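Local atomic coordinates of trehalose-6-phosphate phosphatase (Neosartorya fumigata, PDB entry 5DXL), a protein that belongs to the trehalose-phosphatase family of the HAD clan, whose members pair a Rossmann-like core domain with a smaller cap domain. Residues L12-Y15 and R16-R19; K114-M117 and E118-H122; G232-A235 and G236-F239. All coordinates share one frame; numbering follows the deposited sequence.

Contact 1. Residues L12-Y15 and R16-R19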
loop_
_atom_site.group_PDB
_atom_site.type_symbol
_atom_site.label_atom_id
_atom_site.label_comp_id
_atom_site.label_asym_id
_atom_site.label_seq_id
_atom_site.Cartn_x
_atom_site.Cartn_y
_atom_site.Cartn_z
ATOM N N LEU A 12 -21.115 9.430 -0.044
ATOM C CA LEU A 12 -22.151 8.793 -0.845
ATOM C C LEU A 12 -22.574 9.708 -1.996
ATOM O O LEU A 12 -22.773 9.254 -3.124
ATOM C CB LEU A 12 -23.351 8.438 0.031
ATOM C CG LEU A 12 -24.515 7.779 -0.702
ATOM C CD1 LEU A 12 -24.052 6.466 -1.319
ATOM C CD2 LEU A 12 -25.694 7.574 0.241
ATOM N N LYS A 13 -22.689 11.001 -1.714
ATOM C CA LYS A 13 -23.081 11.958 -2.741
ATOM C C LYS A 13 -22.079 11.990 -3.901
ATOM O O LYS A 13 -22.471 11.963 -5.072
ATOM C CB LYS A 13 -23.236 13.356 -2.137
ATOM C CG LYS A 13 -23.783 14.390 -3.111
ATOM C CD LYS A 13 -23.819 15.783 -2.486
ATOM C CE LYS A 13 -24.376 16.799 -3.472
ATOM N NZ LYS A 13 -24.222 18.195 -2.990
ATOM N N GLN A 14 -20.788 12.024 -3.594
ATOM C CA GLN A 14 -19.803 12.064 -4.666
ATOM C C GLN A 14 -19.709 10.710 -5.381
ATOM O O GLN A 14 -19.471 10.659 -6.581
ATOM C CB GLN A 14 -18.435 12.499 -4.135
ATOM C CG GLN A 14 -17.410 12.789 -5.220
ATOM C CD GLN A 14 -17.885 13.843 -6.229
ATOM O OE1 GLN A 14 -18.717 14.699 -5.913
ATOM N NE2 GLN A 14 -17.348 13.781 -7.444
ATOM N N TYR A 15 -19.907 9.620 -4.643
ATOM C CA TYR A 15 -19.936 8.276 -5.236
ATOM C C TYR A 15 -21.008 8.183 -6.315
ATOM O O TYR A 15 -20.751 7.712 -7.425
ATOM C CB TYR A 15 -20.190 7.218 -4.158
ATOM C CG TYR A 15 -20.191 5.776 -4.650
ATOM C CD1 TYR A 15 -19.009 5.122 -4.966
ATOM C CD2 TYR A 15 -21.375 5.065 -4.758
ATOM C CE1 TYR A 15 -19.008 3.797 -5.392
ATOM C CE2 TYR A 15 -21.383 3.743 -5.188
ATOM C CZ TYR A 15 -20.191 3.118 -5.499
ATOM O OH TYR A 15 -20.208 1.804 -5.931
ATOM N N ARG A 16 -22.207 8.642 -5.978
ATOM C CA ARG A 16 -23.330 8.609 -6.929
ATOM C C ARG A 16 -23.082 9.473 -8.162
ATOM O O ARG A 16 -23.476 9.124 -9.274
ATOM C CB ARG A 16 -24.611 9.062 -6.244
ATOM C CG ARG A 16 -25.199 8.045 -5.307
ATOM C CD ARG A 16 -26.520 8.563 -4.737
ATOM N NE ARG A 16 -27.204 7.539 -3.961
ATOM C CZ ARG A 16 -27.837 7.762 -2.816
ATOM N NH1 ARG A 16 -27.885 8.988 -2.303
ATOM N NH2 ARG A 16 -28.421 6.755 -2.181
ATOM N N LYS A 17 -22.430 10.607 -7.957
ATOM C CA LYS A 17 -22.179 11.572 -9.017
ATOM C C LYS A 17 -21.091 11.089 -9.983
ATOM O O LYS A 17 -21.130 11.358 -11.185
ATOM C CB LYS A 17 -21.789 12.910 -8.388
ATOM C CG LYS A 17 -21.688 14.092 -9.324
ATOM C CD LYS A 17 -21.459 15.361 -8.506
ATOM C CE LYS A 17 -21.265 16.579 -9.386
ATOM N NZ LYS A 17 -22.468 16.854 -10.218
ATOM N N ALA A 18 -20.124 10.355 -9.449
ATOM C CA ALA A 18 -18.952 9.962 -10.213
ATOM C C ALA A 18 -19.234 8.876 -11.237
ATOM O O ALA A 18 -19.871 7.871 -10.931
ATOM C CB ALA A 18 -17.847 9.498 -9.262
ATOM N N ARG A 19 -18.724 9.064 -12.448
ATOM C CA ARG A 19 -18.890 8.066 -13.493
ATOM C C ARG A 19 -17.806 7.002 -13.398
ATOM O O ARG A 19 -18.021 5.851 -13.779
ATOM C CB ARG A 19 -18.876 8.724 -14.876
ATOM C CG ARG A 19 -20.058 9.659 -15.106
ATOM C CD ARG A 19 -19.991 10.335 -16.468
ATOM N NE ARG A 19 -18.696 10.972 -16.691
ATOM C CZ ARG A 19 -18.348 12.159 -16.199
ATOM N NH1 ARG A 19 -19.199 12.845 -15.447
ATOM N NH2 ARG A 19 -17.145 12.656 -16.455
#

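Contact 2. Residues K114-M117 and E118-H122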
loop_
_atom_site.group_PDB
_atom_site.type_symbol
_atom_site.label_atom_id
_atom_site.label_comp_id
_atom_site.label_asym_id
_atom_site.label_seq_id
_atom_site.Cartn_x
_atom_site.Cartn_y
_atom_site.Cartn_z
ATOM N N LYS A 114 24.053 -6.776 -6.304
ATOM C CA LYS A 114 25.427 -7.251 -6.317
ATOM C C LYS A 114 26.322 -6.269 -5.562
ATOM O O LYS A 114 27.127 -6.663 -4.721
ATOM C CB LYS A 114 25.932 -7.435 -7.757
ATOM C CG LYS A 114 27.367 -7.955 -7.842
ATOM C CD LYS A 114 27.781 -8.269 -9.287
ATOM C CE LYS A 114 29.234 -8.725 -9.348
ATOM N NZ LYS A 114 29.580 -9.327 -10.663
ATOM N N GLU A 115 26.163 -4.987 -5.854
ATOM C CA GLU A 115 27.006 -3.979 -5.223
ATOM C C GLU A 115 26.660 -3.811 -3.746
ATOM O O GLU A 115 27.547 -3.663 -2.908
ATOM C CB GLU A 115 26.880 -2.643 -5.947
ATOM C CG GLU A 115 27.928 -1.634 -5.523
ATOM C CD GLU A 115 27.994 -0.431 -6.440
ATOM O OE1 GLU A 115 27.378 -0.478 -7.524
ATOM O OE2 GLU A 115 28.664 0.560 -6.072
ATOM N N VAL A 116 25.372 -3.838 -3.422
ATOM C CA VAL A 116 24.961 -3.689 -2.028
ATOM C C VAL A 116 25.468 -4.852 -1.184
ATOM O O VAL A 116 25.930 -4.644 -0.061
ATOM C CB VAL A 116 23.422 -3.555 -1.899
ATOM C CG1 VAL A 116 22.985 -3.609 -0.426
ATOM C CG2 VAL A 116 22.957 -2.256 -2.526
HETATM N N MSE A 117 25.422 -6.072 -1.716
HETATM C CA MSE A 117 25.977 -7.223 -1.011
HETATM C C MSE A 117 27.480 -7.050 -0.750
HETATM O O MSE A 117 27.965 -7.335 0.342
HETATM C CB MSE A 117 25.732 -8.515 -1.794
HETATM C CG MSE A 117 24.291 -9.009 -1.754
HETATM SE SE MSE A 117 23.661 -9.296 0.084
HETATM C CE MSE A 117 24.878 -10.714 0.585
ATOM N N GLU A 118 28.202 -6.579 -1.764
ATOM C CA GLU A 118 29.640 -6.384 -1.646
ATOM C C GLU A 118 29.946 -5.370 -0.540
ATOM O O GLU A 118 30.818 -5.603 0.310
ATOM C CB GLU A 118 30.216 -5.933 -2.992
ATOM C CG GLU A 118 31.721 -6.010 -3.088
ATOM C CD GLU A 118 32.211 -5.824 -4.511
ATOM O OE1 GLU A 118 31.390 -5.959 -5.448
ATOM O OE2 GLU A 118 33.414 -5.538 -4.689
ATOM N N VAL A 119 29.213 -4.263 -0.547
ATOM C CA VAL A 119 29.369 -3.218 0.457
ATOM C C VAL A 119 28.963 -3.712 1.847
ATOM O O VAL A 119 29.697 -3.537 2.822
ATOM C CB VAL A 119 28.546 -1.974 0.096
ATOM C CG1 VAL A 119 28.474 -0.998 1.270
ATOM C CG2 VAL A 119 29.115 -1.297 -1.143
ATOM N N PHE A 120 27.789 -4.326 1.950
ATOM C CA PHE A 120 27.368 -4.864 3.238
ATOM C C PHE A 120 28.344 -5.928 3.767
ATOM O O PHE A 120 28.606 -5.987 4.970
ATOM C CB PHE A 120 25.947 -5.460 3.142
ATOM C CG PHE A 120 24.823 -4.447 3.224
ATOM C CD1 PHE A 120 25.049 -3.114 3.514
ATOM C CD2 PHE A 120 23.508 -4.862 3.013
ATOM C CE1 PHE A 120 23.987 -2.208 3.589
ATOM C CE2 PHE A 120 22.442 -3.970 3.095
ATOM C CZ PHE A 120 22.679 -2.645 3.378
ATOM N N GLN A 121 28.887 -6.769 2.889
ATOM C CA GLN A 121 29.791 -7.823 3.344
ATOM C C GLN A 121 31.062 -7.212 3.916
ATOM O O GLN A 121 31.616 -7.693 4.906
ATOM C CB GLN A 121 30.145 -8.781 2.204
ATOM C CG GLN A 121 31.102 -9.888 2.617
ATOM C CD GLN A 121 30.516 -10.810 3.679
ATOM O OE1 GLN A 121 29.302 -11.016 3.740
ATOM N NE2 GLN A 121 31.381 -11.370 4.522
ATOM N N HIS A 122 31.491 -6.130 3.284
ATOM C CA HIS A 122 32.681 -5.407 3.704
ATOM C C HIS A 122 32.510 -4.867 5.111
ATOM O O HIS A 122 33.369 -5.081 5.975
ATOM C CB HIS A 122 32.964 -4.271 2.736
ATOM C CG HIS A 122 34.239 -3.548 3.013
ATOM N ND1 HIS A 122 34.283 -2.353 3.700
ATOM C CD2 HIS A 122 35.516 -3.843 2.682
ATOM C CE1 HIS A 122 35.538 -1.949 3.785
ATOM N NE2 HIS A 122 36.305 -2.834 3.174
#

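Contact 3. Residues G232-A235 and G236-F239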
loop_
_atom_site.group_PDB
_atom_site.type_symbol
_atom_site.label_atom_id
_atom_site.label_comp_id
_atom_site.label_asym_id
_atom_site.label_seq_id
_atom_site.Cartn_x
_atom_site.Cartn_y
_atom_site.Cartn_z
ATOM N N GLY A 232 -3.247 16.151 -8.058
ATOM C CA GLY A 232 -3.820 17.192 -8.891
ATOM C C GLY A 232 -5.316 17.047 -9.082
ATOM O O GLY A 232 -5.930 17.836 -9.799
ATOM N N LEU A 233 -5.914 16.042 -8.448
ATOM C CA LEU A 233 -7.361 15.879 -8.524
ATOM C C LEU A 233 -8.076 16.886 -7.626
ATOM O O LEU A 233 -7.539 17.291 -6.601
ATOM C CB LEU A 233 -7.764 14.453 -8.126
ATOM C CG LEU A 233 -7.206 13.293 -8.948
ATOM C CD1 LEU A 233 -7.632 11.969 -8.326
ATOM C CD2 LEU A 233 -7.677 13.373 -10.393
ATOM N N PRO A 234 -9.301 17.287 -8.002
ATOM C CA PRO A 234 -10.127 18.159 -7.157
ATOM C C PRO A 234 -10.291 17.595 -5.747
ATOM O O PRO A 234 -10.548 16.399 -5.606
ATOM C CB PRO A 234 -11.468 18.191 -7.896
ATOM C CG PRO A 234 -11.097 17.965 -9.322
ATOM C CD PRO A 234 -9.962 16.979 -9.283
ATOM N N ALA A 235 -10.139 18.438 -4.727
ATOM C CA ALA A 235 -10.135 17.975 -3.340
ATOM C C ALA A 235 -11.408 17.229 -2.953
ATOM O O ALA A 235 -11.354 16.233 -2.226
ATOM C CB ALA A 235 -9.920 19.147 -2.397
ATOM N N GLY A 236 -12.551 17.708 -3.436
ATOM C CA GLY A 236 -13.822 17.087 -3.119
ATOM C C GLY A 236 -14.054 15.761 -3.827
ATOM O O GLY A 236 -15.069 15.108 -3.595
ATOM N N HIS A 237 -13.120 15.374 -4.690
ATOM C CA HIS A 237 -13.209 14.095 -5.404
ATOM C C HIS A 237 -12.405 13.001 -4.697
ATOM O O HIS A 237 -12.526 11.820 -5.032
ATOM C CB HIS A 237 -12.691 14.224 -6.840
ATOM C CG HIS A 237 -13.548 15.069 -7.732
ATOM N ND1 HIS A 237 -14.658 15.748 -7.280
ATOM C CD2 HIS A 237 -13.464 15.323 -9.058
ATOM C CE1 HIS A 237 -15.218 16.393 -8.288
ATOM N NE2 HIS A 237 -14.511 16.154 -9.378
ATOM N N VAL A 238 -11.575 13.398 -3.741
ATOM C CA VAL A 238 -10.621 12.481 -3.117
ATOM C C VAL A 238 -10.874 12.351 -1.626
ATOM O O VAL A 238 -10.962 13.351 -0.917
ATOM C CB VAL A 238 -9.167 12.943 -3.334
ATOM C CG1 VAL A 238 -8.190 12.032 -2.600
ATOM C CG2 VAL A 238 -8.842 12.997 -4.814
ATOM N N PHE A 239 -10.992 11.111 -1.157
ATOM C CA PHE A 239 -11.195 10.818 0.250
ATOM C C PHE A 239 -10.075 9.908 0.729
ATOM O O PHE A 239 -10.152 8.675 0.583
ATOM C CB PHE A 239 -12.565 10.161 0.485
ATOM C CG PHE A 239 -13.723 10.988 -0.002
ATOM C CD1 PHE A 239 -14.110 10.943 -1.333
ATOM C CD2 PHE A 239 -14.432 11.791 0.874
ATOM C CE1 PHE A 239 -15.177 11.703 -1.788
ATOM C CE2 PHE A 239 -15.506 12.549 0.428
ATOM C CZ PHE A 239 -15.874 12.503 -0.909
#

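Contact 1. Residues L12-Y15 and R16-R19
Leu12 lays its CD2 methyl over one face of the Arg16 guanidinium, one helical turn further on, with CD2 3.6 Å from NH1 of Arg16. The methyl stands 3.4 Å above the guanidinium plane, displaced toward the rim, and the two side chains slant across each other. Arg16 reaches this place because its CG is anti to its own carbonyl carbon (chi1 -74°), which sends the extended chain back toward the start of the helix; on the way CG of Arg16 passes 3.5 Å from Leu12 O. Leu12 O also accepts a hydrogen bond from Arg16 N, at 3.0 Å and with a nearly straight N-H...O angle of 164°. On another side of the helix, OE1 of Gln14 lies 3.8 Å from CD of Lys17, a loose contact between an amide and a lysine methylene, while NE2 of Gln14 is hydrogen-bonded to the carbonyl O of Glu210.

Helix 8-17 ends here. Lys17 N still donates to Lys13 O, and Ala18 N to Gln14 O at 3.0 Å, but Ala18 itself has left helical backbone angles. Its small CB fits 3.3 Å from Gln14 O, in a buried spot against Phe211 and Glu210. Tyr15 suits the inward side: its ring meets Phe211 edge-to-face and Arg21 in a cation-pi contact, and its OH is hydrogen-bonded to Asn60.

The chemistry divides by face. Leucine, tyrosine and alanine turn carbon toward the protein, whereas Lys13, Arg16 and Lys17 place their charges in exposed positions. Because Leu12 meets the flat face of the guanidinium, the contact spends none of its N-H groups, which point outward around the rim and remain suited to polar partners such as Glu277, with which NH2 forms a long, weak ion pair.

Contact 2. Residues K114-M117 and E118-H122
Four successive backbone hydrogen bonds tie Lys114-Met117 to Glu118-His122, each from an N-H to the carbonyl four residues earlier. Phe120 N to Val116 O is short, at 2.8 Å, and nearly straight at 170°; Gln121 N to Met117 O has the same length but is more bent, at 151°. Val119 N reaches Glu115 O at 3.0 Å. Lys114 and Glu118 carry opposite charges on the exposed side, yet NZ of Lys114 and OE1 of Glu118 stay 6.5 Å apart, so any attraction between them is probably modest.

The packing centres on Val116 and Phe120, whose side chains run side by side in the same direction. With CG anti to its carbonyl carbon (chi1 -81°), Phe120 swings its ring back toward the preceding turn and presents a face to CG1 of Val116. In this CH-pi contact Val116 CG1 is 3.8 Å from the Phe120 ring centroid; the nearest ring atom, Phe120 CE2, is 3.6 Å from Val116 CG1. A branched valine suits the place: CG1 meets the ring, and the compact side chain as a whole also packs on Val166 of helix 166-169. Further out, Phe120 touches Ile132, Cys158, Leu162 and the ring of Trp141. Met117, present as selenomethionine, bends its flexible chain toward Ile132 and Arg134, and Val119 joins Phe120 against helix 148-164.

Spacing of four residues between apolar side chains, with lysine, glutamate and glutamine on the outer side, is typical of an amphipathic alpha-helix. Helix 112-125 packs in this way beside the four-stranded antiparallel sheet: helices packed on an antiparallel sheet, consistent with the cap domain of a HAD phosphatase.

Contact 3. Residues G232-A235 and G236-F239
His237 has CG anti to its carbonyl carbon (chi1 -68°), a setting that lays the imidazole against the Pro234 ring. CB of Pro234 sits over the centre of the His237 face, 3.8 Å from the centroid, in a CH-pi contact only 14° off the ring normal. CG of Pro234 lies 3.6 Å from CD2 of His237. Proline offers a rigid, compact set of CH groups here, and Pro234 O accepts a hydrogen bond from His237 N at 2.9 Å.

The second bond, Val238 N to Ala235 O at 3.2 Å, spans three residues like the first. This i to i+3 pattern marks a short 3-10 turn, leading into strand 238-243 of the parallel part of the Rossmann-like sheet. Both donors stand well above the carbonyl planes of their acceptors. Gly236 and Ala235, small residues, form the exposed bend.

Beyond the turn, Val238 points back toward the incoming loop, and its CG2 meets CB of Leu233 at 3.8 Å, the two side chains crossing at about a right angle. Leu233 also packs on Ala208 and Val212, while the backbone of His237 is hydrogen-bonded to that of Val212 in the adjoining strand 211-216.

How the contacts relate
Along the chain the three contacts follow in series, and they fall into two bodies. Contacts 1 and 3 lie on the same side of the chain's centre, their centres about 12 Å apart, and they touch where Gln14 meets His237, Gly236 and Phe239: helix 8-17 packs beside the entry to strand 238-243 of the eight-stranded mixed sheet. Contact 2 stands on the opposite side, its centre about 52 Å from that of contact 1 and 44 Å from that of contact 3, in helix 112-125 beside the four-stranded antiparallel sheet. The chain thus leaves the larger sheet for a second body and returns, consistent with a cap domain inserted into a HAD core.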